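Ribulose bisphosphate carboxylase (Pyrococcus horikoshii, PDB 2D69) probably catalyses the addition of carbon dioxide and water to ribulose 1,5-bisphosphate, giving two molecules of 3-phosphoglycerate, as part of archaeal AMP degradation. Local coordinates at residues L12-L17 with R67-V72; Y31-G36 with L115-L120; Y88-F93 with H124-Y129. All coordinates share one frame; numbering follows the deposited sequence.

Contact 1 of 3, residues L12-L17 with R67-V72; sequences LDFVDL and RSMAKV
M69 sets its terminal methyl almost squarely over the middle of the F14 ring in a CH-pi contact: CE lies 3.7 Å from the ring centroid and only 11° off the ring normal. The sulfur stands farther off, with SD at 5.2 Å from the same centroid in an oblique position, so the Met-aromatic contact is led by the methyl. The bend at the end of the methionine chain (chi3 86°) is what turns CE onto the ring, and the two side chains cross at about a right angle. The same methyl also brushes D13, with CE 3.6 Å from OD1. At the edge of the phenyl group, near its plane, the carbonyl oxygen A70 O comes within 3.3 Å of F14 CD1; this oxygen is buried and has no hydrogen-bonding partner in the model. Beyond these segments the ring also packs on A47 and S48 of helix 39-49 and on I52. An alanine in place of F14 would probably leave the M69 methyl without its aromatic seat and open a gap between residues 69-70 and that helix.

Next to the ring the backbones join. V72 N donates to F14 O at 2.7 Å, and D16 N donates to V72 O at 2.9 Å, so V72 is gripped by the residues before and after V15. The side chains of V15 and V72 lie side by side, pointing the same way, with their CG2 atoms 3.9 Å apart. The pattern is that of a single parallel-type beta bridge, by which the loop after strand 7-9 fastens to strand 71-78, an outermost strand of the N-terminal domain's mixed sheet within the chain.

Contact 2 of 3, residues Y31-G36 with L115-L120; sequences YFEPNG and LKNLRL. With SO4 (sulfate ion), chain G.
Y31 to P34 and L115 to R119 pair as antiparallel neighbours in the mixed sheet of the Rubisco N-terminal domain, with a beta bulge where the register slips by one residue between E33 and P34. Y31 and R119 form a hydrogen-bonded pair, N to O at 3.0 Å in both directions. At the bulge E33 is bound twice: its N donates to N117 O, and its O accepts K116 N at 2.7 Å. F32 and L118 share the face that meets helix 39-49, where F32 CB touches L118 CD1 at 4.0 Å.

Y31, E33, N117 and R119 lie on the other face. E33 and N117 run side by side, and N117 ND2 donates to E33 OE1 at 2.8 Å; OE1 lies in the amide plane, but the amide comes from well above the carboxylate, the two planes being 88° apart. Y31 OH gives a short bond of 2.5 Å to the anti lone pair of E33 OE2. A sulfate ion, probably from the crystallisation liquor, puts O2 3.0 Å above one face of the Y31 ring, offset toward its rim, and takes a weak bond from R119 NH1 to O3.

Each carboxylate oxygen of E33 has a donor, and R290 makes a long, weak ion pair with OE1; the two bonds probably hold the carboxylate against turning and would help to favour its negative charge.

Contact 3 of 3, residues Y88-F93 with H124-Y129; sequences YPLTLF and HPPYEY
L90 and F93 carry CG anti to the carbonyl carbon (both chi1 near -60°), whereas Y129 has its CG anti to the backbone N (chi1 -164°); these settings bring the three groups together between the turn 88-93 and the start of helix 127-130. The contact belongs to the N-terminal domain of the Rubisco large chain, where a short 3-10 turn following strand 81-88 packs on the helix that follows strand 115-124. P126 is the N-cap residue of that helix.

L90 does most of the work on its side. One branch, CD2, sits 3.7 Å from P126 CG, and the two side chains slide past each other in opposite directions. The other branch, CD1, meets E128 CB at 4.0 Å, crossing that side chain at about a right angle. CD2 also reaches the tyrosine, 4.2 Å from Y129 CD1, so the leucine fork spans the first turn of the helix from the cap residue to the ring. The carboxylate of E128 turns elsewhere, to a salt bridge with R131.

All the touching residues are buried, and between the two segments the contact is made by apolar packing. Helix 98-105 adds to it, with L101 lying against both F93 and Y129. A second subunit comes up to the same place: L90 O accepts a hydrogen bond from R131 of that subunit, and L90 packs on its E128, so this junction also lines an interface of the assembly.

F93 and Y129 form an oblique aromatic pair, with centroids 5.9 Å apart and ring planes at 82°. The near point is F93 CB, which lies at the edge of the tyrosine ring, close to its plane, 3.8 Å from Y129 CE1.

Overall arrangement
From the N terminus, contact 1 closes the first loop, bringing the segment after strand 7-9 back to strand 71-78. Strand 26-34 lies within that loop but pairs with strand 115-124 beyond it, so contact 2 crosses contact 1. Contact 3 opens only after contact 1 has closed, making these two serial, and it crosses contact 2 by joining residues 88-93 to the helix that follows strand 115-124. Contacts 1 and 3 touch directly, R67 O lying 2.8 Å from T91 OG1, a probable hydrogen bond. Together the three tie an outermost strand, an inner strand pair and the helix 127-130 into one N-terminal domain.

Contact 1 of 3, residues L12-L17 with R67-V72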
loop_
_atom_site.group_PDB
_atom_site.type_symbol
_atom_site.label_atom_id
_atom_site.label_comp_id
_atom_site.label_asym_id
_atom_site.label_seq_id
_atom_site.Cartn_x
_atom_site.Cartn_y
_atom_site.Cartn_z
ATOM N N LEU A 12 -38.018 -16.203 -38.323
ATOM C CA LEU A 12 -37.663 -17.168 -39.356
ATOM C C LEU A 12 -36.410 -16.716 -40.120
ATOM O O LEU A 12 -35.746 -17.528 -40.795
ATOM C CB LEU A 12 -38.840 -17.373 -40.319
ATOM C CG LEU A 12 -40.159 -18.005 -39.839
ATOM C CD1 LEU A 12 -41.217 -18.051 -40.953
ATOM C CD2 LEU A 12 -39.933 -19.391 -39.315
ATOM N N ASP A 13 -36.050 -15.438 -39.998
ATOM C CA ASP A 13 -34.848 -14.962 -40.651
ATOM C C ASP A 13 -33.584 -15.524 -40.004
ATOM O O ASP A 13 -32.511 -15.534 -40.603
ATOM C CB ASP A 13 -34.774 -13.455 -40.624
ATOM C CG ASP A 13 -33.773 -12.921 -41.634
ATOM O OD1 ASP A 13 -33.105 -11.918 -41.320
ATOM O OD2 ASP A 13 -33.589 -13.456 -42.763
ATOM N N PHE A 14 -33.750 -16.006 -38.780
ATOM C CA PHE A 14 -32.679 -16.680 -38.062
ATOM C C PHE A 14 -32.523 -18.177 -38.416
ATOM O O PHE A 14 -31.602 -18.843 -37.933
ATOM C CB PHE A 14 -32.914 -16.497 -36.577
ATOM C CG PHE A 14 -32.747 -15.083 -36.114
ATOM C CD1 PHE A 14 -31.564 -14.664 -35.544
ATOM C CD2 PHE A 14 -33.771 -14.191 -36.201
ATOM C CE1 PHE A 14 -31.438 -13.389 -35.078
ATOM C CE2 PHE A 14 -33.625 -12.909 -35.775
ATOM C CZ PHE A 14 -32.459 -12.501 -35.229
ATOM N N VAL A 15 -33.389 -18.686 -39.290
ATOM C CA VAL A 15 -33.373 -20.092 -39.705
ATOM C C VAL A 15 -32.893 -20.218 -41.143
ATOM O O VAL A 15 -33.444 -19.616 -42.070
ATOM C CB VAL A 15 -34.758 -20.732 -39.548
ATOM C CG1 VAL A 15 -34.787 -22.229 -40.012
ATOM C CG2 VAL A 15 -35.203 -20.604 -38.098
ATOM N N ASP A 16 -31.823 -20.983 -41.304
ATOM C CA ASP A 16 -31.332 -21.358 -42.607
ATOM C C ASP A 16 -30.711 -22.741 -42.522
ATOM O O ASP A 16 -29.533 -22.878 -42.152
ATOM C CB ASP A 16 -30.313 -20.346 -43.124
ATOM C CG ASP A 16 -29.763 -20.730 -44.485
ATOM O OD1 ASP A 16 -28.976 -19.931 -45.032
ATOM O OD2 ASP A 16 -30.019 -21.827 -45.054
ATOM N N LEU A 17 -31.503 -23.751 -42.891
ATOM C CA LEU A 17 -31.081 -25.151 -42.806
ATOM C C LEU A 17 -30.029 -25.607 -43.835
ATOM O O LEU A 17 -29.499 -26.727 -43.730
ATOM C CB LEU A 17 -32.301 -26.094 -42.806
ATOM C CG LEU A 17 -33.218 -25.837 -41.598
ATOM C CD1 LEU A 17 -34.384 -26.795 -41.573
ATOM C CD2 LEU A 17 -32.437 -25.910 -40.233
ATOM N N ARG A 67 -23.724 -8.759 -38.503
ATOM C CA ARG A 67 -22.677 -9.728 -38.179
ATOM C C ARG A 67 -22.790 -10.361 -36.799
ATOM O O ARG A 67 -21.881 -11.049 -36.385
ATOM C CB ARG A 67 -21.277 -9.107 -38.296
ATOM C CG ARG A 67 -20.914 -8.663 -39.689
ATOM C CD ARG A 67 -19.762 -7.673 -39.709
ATOM N NE ARG A 67 -18.544 -8.313 -39.236
ATOM C CZ ARG A 67 -17.389 -7.669 -39.039
ATOM N NH1 ARG A 67 -17.300 -6.377 -39.258
ATOM N NH2 ARG A 67 -16.331 -8.311 -38.639
ATOM N N SER A 68 -23.856 -10.083 -36.056
ATOM C CA SER A 68 -23.994 -10.667 -34.748
ATOM C C SER A 68 -25.173 -11.670 -34.682
ATOM O O SER A 68 -25.495 -12.112 -33.615
ATOM C CB SER A 68 -24.155 -9.579 -33.673
ATOM O OG SER A 68 -23.076 -8.614 -33.657
ATOM N N MET A 69 -25.791 -12.025 -35.806
ATOM C CA MET A 69 -26.972 -12.908 -35.815
ATOM C C MET A 69 -26.618 -14.350 -35.656
ATOM O O MET A 69 -25.760 -14.828 -36.373
ATOM C CB MET A 69 -27.658 -12.864 -37.160
ATOM C CG MET A 69 -28.456 -11.647 -37.434
ATOM S SD MET A 69 -29.224 -11.877 -39.080
ATOM C CE MET A 69 -30.725 -12.780 -38.706
ATOM N N ALA A 70 -27.334 -15.065 -34.791
ATOM C CA ALA A 70 -27.181 -16.504 -34.678
ATOM C C ALA A 70 -28.007 -17.133 -35.807
ATOM O O ALA A 70 -28.906 -16.495 -36.358
ATOM C CB ALA A 70 -27.627 -16.997 -33.331
ATOM N N LYS A 71 -27.639 -18.335 -36.228
ATOM C CA LYS A 71 -28.348 -19.006 -37.322
ATOM C C LYS A 71 -28.676 -20.444 -36.968
ATOM O O LYS A 71 -27.775 -21.204 -36.604
ATOM C CB LYS A 71 -27.506 -18.969 -38.594
ATOM C CG LYS A 71 -27.630 -17.654 -39.394
ATOM C CD LYS A 71 -28.822 -17.615 -40.395
ATOM C CE LYS A 71 -29.119 -16.174 -40.929
ATOM N NZ LYS A 71 -28.974 -15.114 -39.813
ATOM N N VAL A 72 -29.942 -20.829 -37.102
ATOM C CA VAL A 72 -30.344 -22.224 -36.941
ATOM C C VAL A 72 -29.973 -22.951 -38.214
ATOM O O VAL A 72 -30.503 -22.633 -39.268
ATOM C CB VAL A 72 -31.869 -22.398 -36.720
ATOM C CG1 VAL A 72 -32.195 -23.886 -36.511
ATOM C CG2 VAL A 72 -32.358 -21.548 -35.552
#

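Contact 2 of 3, residues Y31-G36 with L115-L120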
loop_
_atom_site.group_PDB
_atom_site.type_symbol
_atom_site.label_atom_id
_atom_site.label_comp_id
_atom_site.label_asym_id
_atom_site.label_seq_id
_atom_site.Cartn_x
_atom_site.Cartn_y
_atom_site.Cartn_z
ATOM N N TYR A 31 -32.689 -29.024 -27.246
ATOM C CA TYR A 31 -33.955 -29.751 -27.422
ATOM C C TYR A 31 -35.117 -28.795 -27.135
ATOM O O TYR A 31 -35.070 -28.031 -26.183
ATOM C CB TYR A 31 -34.035 -30.923 -26.424
ATOM C CG TYR A 31 -35.419 -31.561 -26.353
ATOM C CD1 TYR A 31 -36.324 -31.195 -25.375
ATOM C CD2 TYR A 31 -35.816 -32.473 -27.298
ATOM C CE1 TYR A 31 -37.636 -31.765 -25.330
ATOM C CE2 TYR A 31 -37.102 -33.067 -27.266
ATOM C CZ TYR A 31 -38.010 -32.700 -26.277
ATOM O OH TYR A 31 -39.283 -33.253 -26.236
ATOM N N PHE A 32 -36.212 -28.869 -27.881
ATOM C CA PHE A 32 -37.346 -28.029 -27.517
ATOM C C PHE A 32 -38.659 -28.623 -27.980
ATOM O O PHE A 32 -38.665 -29.547 -28.759
ATOM C CB PHE A 32 -37.172 -26.579 -28.071
ATOM C CG PHE A 32 -37.315 -26.484 -29.566
ATOM C CD1 PHE A 32 -36.209 -26.639 -30.373
ATOM C CD2 PHE A 32 -38.552 -26.255 -30.159
ATOM C CE1 PHE A 32 -36.343 -26.576 -31.767
ATOM C CE2 PHE A 32 -38.679 -26.200 -31.539
ATOM C CZ PHE A 32 -37.561 -26.356 -32.338
ATOM N N GLU A 33 -39.761 -28.093 -27.453
ATOM C CA GLU A 33 -41.110 -28.427 -27.890
ATOM C C GLU A 33 -41.830 -27.079 -28.131
ATOM O O GLU A 33 -41.859 -26.252 -27.218
ATOM C CB GLU A 33 -41.835 -29.249 -26.800
ATOM C CG GLU A 33 -41.046 -30.496 -26.352
ATOM C CD GLU A 33 -41.614 -31.195 -25.121
ATOM O OE1 GLU A 33 -42.626 -30.693 -24.556
ATOM O OE2 GLU A 33 -41.022 -32.239 -24.704
ATOM N N PRO A 34 -42.348 -26.811 -29.332
ATOM C CA PRO A 34 -43.032 -25.534 -29.588
ATOM C C PRO A 34 -44.383 -25.477 -28.909
ATOM O O PRO A 34 -44.976 -26.510 -28.641
ATOM C CB PRO A 34 -43.236 -25.525 -31.104
ATOM C CG PRO A 34 -43.272 -26.943 -31.483
ATOM C CD PRO A 34 -42.332 -27.657 -30.528
ATOM N N ASN A 35 -44.845 -24.277 -28.605
ATOM C CA ASN A 35 -46.162 -24.096 -28.035
ATOM C C ASN A 35 -46.929 -23.090 -28.861
ATOM O O ASN A 35 -46.762 -21.906 -28.694
ATOM C CB ASN A 35 -46.089 -23.643 -26.570
ATOM C CG ASN A 35 -47.460 -23.308 -26.007
ATOM O OD1 ASN A 35 -47.666 -22.253 -25.431
ATOM N ND2 ASN A 35 -48.418 -24.190 -26.232
ATOM N N GLY A 36 -47.764 -23.563 -29.772
ATOM C CA GLY A 36 -48.579 -22.660 -30.562
ATOM C C GLY A 36 -47.879 -22.039 -31.760
ATOM O O GLY A 36 -48.536 -21.273 -32.508
ATOM N N LEU A 115 -42.234 -21.565 -26.305
ATOM C CA LEU A 115 -41.672 -22.897 -26.089
ATOM C C LEU A 115 -42.364 -23.567 -24.918
ATOM O O LEU A 115 -42.537 -22.963 -23.857
ATOM C CB LEU A 115 -40.180 -22.832 -25.813
ATOM C CG LEU A 115 -39.301 -22.101 -26.838
ATOM C CD1 LEU A 115 -37.842 -22.277 -26.486
ATOM C CD2 LEU A 115 -39.567 -22.613 -28.191
ATOM N N LYS A 116 -42.784 -24.811 -25.106
ATOM C CA LYS A 116 -43.340 -25.589 -24.003
ATOM C C LYS A 116 -42.206 -25.947 -23.065
ATOM O O LYS A 116 -42.366 -25.928 -21.846
ATOM C CB LYS A 116 -44.054 -26.855 -24.522
ATOM C CG LYS A 116 -45.202 -27.357 -23.653
ATOM C CD LYS A 116 -46.346 -28.032 -24.445
ATOM C CE LYS A 116 -47.163 -28.975 -23.513
ATOM N NZ LYS A 116 -48.553 -29.355 -24.035
ATOM N N ASN A 117 -41.070 -26.310 -23.651
ATOM C CA ASN A 117 -39.928 -26.793 -22.896
ATOM C C ASN A 117 -38.659 -26.471 -23.692
ATOM O O ASN A 117 -38.686 -26.502 -24.913
ATOM C CB ASN A 117 -40.006 -28.308 -22.726
ATOM C CG ASN A 117 -41.008 -28.737 -21.649
ATOM O OD1 ASN A 117 -40.873 -28.373 -20.473
ATOM N ND2 ASN A 117 -42.041 -29.491 -22.060
ATOM N N LEU A 118 -37.527 -26.301 -23.004
ATOM C CA LEU A 118 -36.290 -25.921 -23.645
ATOM C C LEU A 118 -35.136 -26.450 -22.797
ATOM O O LEU A 118 -35.078 -26.167 -21.612
ATOM C CB LEU A 118 -36.153 -24.388 -23.816
ATOM C CG LEU A 118 -34.791 -23.973 -24.423
ATOM C CD1 LEU A 118 -34.657 -24.374 -25.867
ATOM C CD2 LEU A 118 -34.509 -22.501 -24.280
ATOM N N ARG A 119 -34.246 -27.211 -23.426
ATOM C CA ARG A 119 -33.098 -27.770 -22.732
ATOM C C ARG A 119 -31.877 -27.481 -23.522
ATOM O O ARG A 119 -31.832 -27.797 -24.696
ATOM C CB ARG A 119 -33.278 -29.280 -22.584
ATOM C CG ARG A 119 -32.457 -29.877 -21.456
ATOM C CD ARG A 119 -32.531 -31.414 -21.355
ATOM N NE ARG A 119 -32.005 -31.858 -20.073
ATOM C CZ ARG A 119 -31.614 -33.104 -19.788
ATOM N NH1 ARG A 119 -31.600 -34.053 -20.712
ATOM N NH2 ARG A 119 -31.178 -33.380 -18.564
ATOM N N LEU A 120 -30.840 -26.922 -22.894
ATOM C CA LEU A 120 -29.589 -26.749 -23.560
ATOM C C LEU A 120 -28.812 -28.040 -23.385
ATOM O O LEU A 120 -28.499 -28.406 -22.280
ATOM C CB LEU A 120 -28.885 -25.545 -22.945
ATOM C CG LEU A 120 -27.401 -25.134 -23.054
ATOM C CD1 LEU A 120 -26.469 -26.015 -23.801
ATOM C CD2 LEU A 120 -27.315 -23.699 -23.527
HETATM S S SO4 G . -33.983 -35.274 -24.442
HETATM O O1 SO4 G . -34.982 -35.846 -23.539
HETATM O O2 SO4 G . -34.655 -34.577 -25.530
HETATM O O3 SO4 G . -33.143 -34.324 -23.708
HETATM O O4 SO4 G . -33.205 -36.365 -25.030
#

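Contact 3 of 3, residues Y88-F93 with H124-Y129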
loop_
_atom_site.group_PDB
_atom_site.type_symbol
_atom_site.label_atom_id
_atom_site.label_comp_id
_atom_site.label_asym_id
_atom_site.label_seq_id
_atom_site.Cartn_x
_atom_site.Cartn_y
_atom_site.Cartn_z
ATOM N N TYR A 88 -23.244 -19.362 -33.723
ATOM C CA TYR A 88 -23.013 -18.045 -33.123
ATOM C C TYR A 88 -21.654 -17.493 -33.505
ATOM O O TYR A 88 -20.634 -18.097 -33.183
ATOM C CB TYR A 88 -23.057 -18.137 -31.576
ATOM C CG TYR A 88 -24.429 -18.555 -31.043
ATOM C CD1 TYR A 88 -25.333 -17.621 -30.594
ATOM C CD2 TYR A 88 -24.806 -19.902 -31.019
ATOM C CE1 TYR A 88 -26.564 -17.998 -30.113
ATOM C CE2 TYR A 88 -26.000 -20.300 -30.518
ATOM C CZ TYR A 88 -26.901 -19.346 -30.082
ATOM O OH TYR A 88 -28.112 -19.769 -29.634
ATOM N N PRO A 89 -21.631 -16.335 -34.155
ATOM C CA PRO A 89 -20.384 -15.619 -34.388
ATOM C C PRO A 89 -19.818 -15.038 -33.102
ATOM O O PRO A 89 -20.567 -14.643 -32.181
ATOM C CB PRO A 89 -20.795 -14.523 -35.378
ATOM C CG PRO A 89 -22.167 -14.253 -35.042
ATOM C CD PRO A 89 -22.795 -15.581 -34.654
ATOM N N LEU A 90 -18.480 -15.021 -33.016
ATOM C CA LEU A 90 -17.804 -14.593 -31.799
ATOM C C LEU A 90 -17.923 -13.103 -31.514
ATOM O O LEU A 90 -17.591 -12.672 -30.439
ATOM C CB LEU A 90 -16.345 -14.978 -31.871
ATOM C CG LEU A 90 -16.134 -16.470 -32.022
ATOM C CD1 LEU A 90 -14.681 -16.731 -31.808
ATOM C CD2 LEU A 90 -16.920 -17.278 -31.000
ATOM N N THR A 91 -18.446 -12.337 -32.461
ATOM C CA THR A 91 -18.788 -10.957 -32.220
ATOM C C THR A 91 -19.890 -10.763 -31.155
ATOM O O THR A 91 -20.159 -9.625 -30.723
ATOM C CB THR A 91 -19.248 -10.317 -33.559
ATOM O OG1 THR A 91 -20.180 -11.190 -34.181
ATOM C CG2 THR A 91 -18.091 -10.276 -34.597
ATOM N N LEU A 92 -20.616 -11.828 -30.809
ATOM C CA LEU A 92 -21.691 -11.740 -29.848
ATOM C C LEU A 92 -21.152 -11.934 -28.437
ATOM O O LEU A 92 -21.893 -11.741 -27.475
ATOM C CB LEU A 92 -22.733 -12.835 -30.082
ATOM C CG LEU A 92 -23.796 -12.644 -31.114
ATOM C CD1 LEU A 92 -24.312 -14.050 -31.467
ATOM C CD2 LEU A 92 -24.923 -11.695 -30.606
ATOM N N PHE A 93 -19.861 -12.292 -28.300
ATOM C CA PHE A 93 -19.331 -12.712 -27.009
ATOM C C PHE A 93 -18.204 -11.886 -26.442
ATOM O O PHE A 93 -17.272 -11.403 -27.177
ATOM C CB PHE A 93 -18.904 -14.175 -27.095
ATOM C CG PHE A 93 -20.019 -15.098 -27.461
ATOM C CD1 PHE A 93 -21.256 -15.010 -26.834
ATOM C CD2 PHE A 93 -19.918 -15.918 -28.573
ATOM C CE1 PHE A 93 -22.279 -15.847 -27.198
ATOM C CE2 PHE A 93 -20.982 -16.721 -28.973
ATOM C CZ PHE A 93 -22.154 -16.670 -28.286
ATOM N N HIS A 124 -20.305 -26.129 -28.262
ATOM C CA HIS A 124 -19.000 -26.439 -28.828
ATOM C C HIS A 124 -18.283 -25.096 -29.065
ATOM O O HIS A 124 -18.583 -24.379 -30.017
ATOM C CB HIS A 124 -19.166 -27.283 -30.126
ATOM C CG HIS A 124 -20.094 -28.469 -29.954
ATOM N ND1 HIS A 124 -20.155 -29.207 -28.795
ATOM C CD2 HIS A 124 -21.036 -29.000 -30.761
ATOM C CE1 HIS A 124 -21.085 -30.136 -28.891
ATOM N NE2 HIS A 124 -21.637 -30.034 -30.075
ATOM N N PRO A 125 -17.353 -24.728 -28.199
ATOM C CA PRO A 125 -16.599 -23.488 -28.427
ATOM C C PRO A 125 -15.505 -23.625 -29.466
ATOM O O PRO A 125 -14.724 -24.541 -29.383
ATOM C CB PRO A 125 -16.054 -23.149 -27.042
ATOM C CG PRO A 125 -15.889 -24.577 -26.354
ATOM C CD PRO A 125 -17.040 -25.353 -26.914
ATOM N N PRO A 126 -15.414 -22.693 -30.418
ATOM C CA PRO A 126 -14.302 -22.712 -31.381
ATOM C C PRO A 126 -12.984 -22.393 -30.704
ATOM O O PRO A 126 -12.956 -21.944 -29.539
ATOM C CB PRO A 126 -14.690 -21.647 -32.394
ATOM C CG PRO A 126 -15.631 -20.690 -31.591
ATOM C CD PRO A 126 -16.341 -21.572 -30.651
ATOM N N TYR A 127 -11.893 -22.646 -31.405
ATOM C CA TYR A 127 -10.543 -22.497 -30.809
ATOM C C TYR A 127 -10.349 -21.075 -30.260
ATOM O O TYR A 127 -9.794 -20.891 -29.184
ATOM C CB TYR A 127 -9.451 -22.866 -31.823
ATOM C CG TYR A 127 -8.068 -22.911 -31.182
ATOM C CD1 TYR A 127 -7.609 -24.053 -30.525
ATOM C CD2 TYR A 127 -7.252 -21.814 -31.195
ATOM C CE1 TYR A 127 -6.369 -24.069 -29.926
ATOM C CE2 TYR A 127 -6.030 -21.817 -30.543
ATOM C CZ TYR A 127 -5.589 -22.957 -29.944
ATOM O OH TYR A 127 -4.352 -22.944 -29.361
ATOM N N GLU A 128 -10.843 -20.072 -30.976
ATOM C CA GLU A 128 -10.589 -18.703 -30.636
ATOM C C GLU A 128 -11.444 -18.259 -29.453
ATOM O O GLU A 128 -11.134 -17.246 -28.858
ATOM C CB GLU A 128 -10.765 -17.750 -31.844
ATOM C CG GLU A 128 -9.616 -17.802 -32.867
ATOM C CD GLU A 128 -8.247 -17.406 -32.299
ATOM O OE1 GLU A 128 -7.295 -18.208 -32.499
ATOM O OE2 GLU A 128 -8.113 -16.302 -31.699
ATOM N N TYR A 129 -12.505 -19.008 -29.134
ATOM C CA TYR A 129 -13.215 -18.829 -27.850
ATOM C C TYR A 129 -12.472 -19.555 -26.705
ATOM O O TYR A 129 -12.199 -18.996 -25.634
ATOM C CB TYR A 129 -14.671 -19.333 -27.962
ATOM C CG TYR A 129 -15.505 -18.815 -26.830
ATOM C CD1 TYR A 129 -16.132 -17.581 -26.903
ATOM C CD2 TYR A 129 -15.587 -19.522 -25.644
ATOM C CE1 TYR A 129 -16.820 -17.084 -25.808
ATOM C CE2 TYR A 129 -16.296 -19.051 -24.554
ATOM C CZ TYR A 129 -16.900 -17.852 -24.615
ATOM O OH TYR A 129 -17.540 -17.419 -23.471
#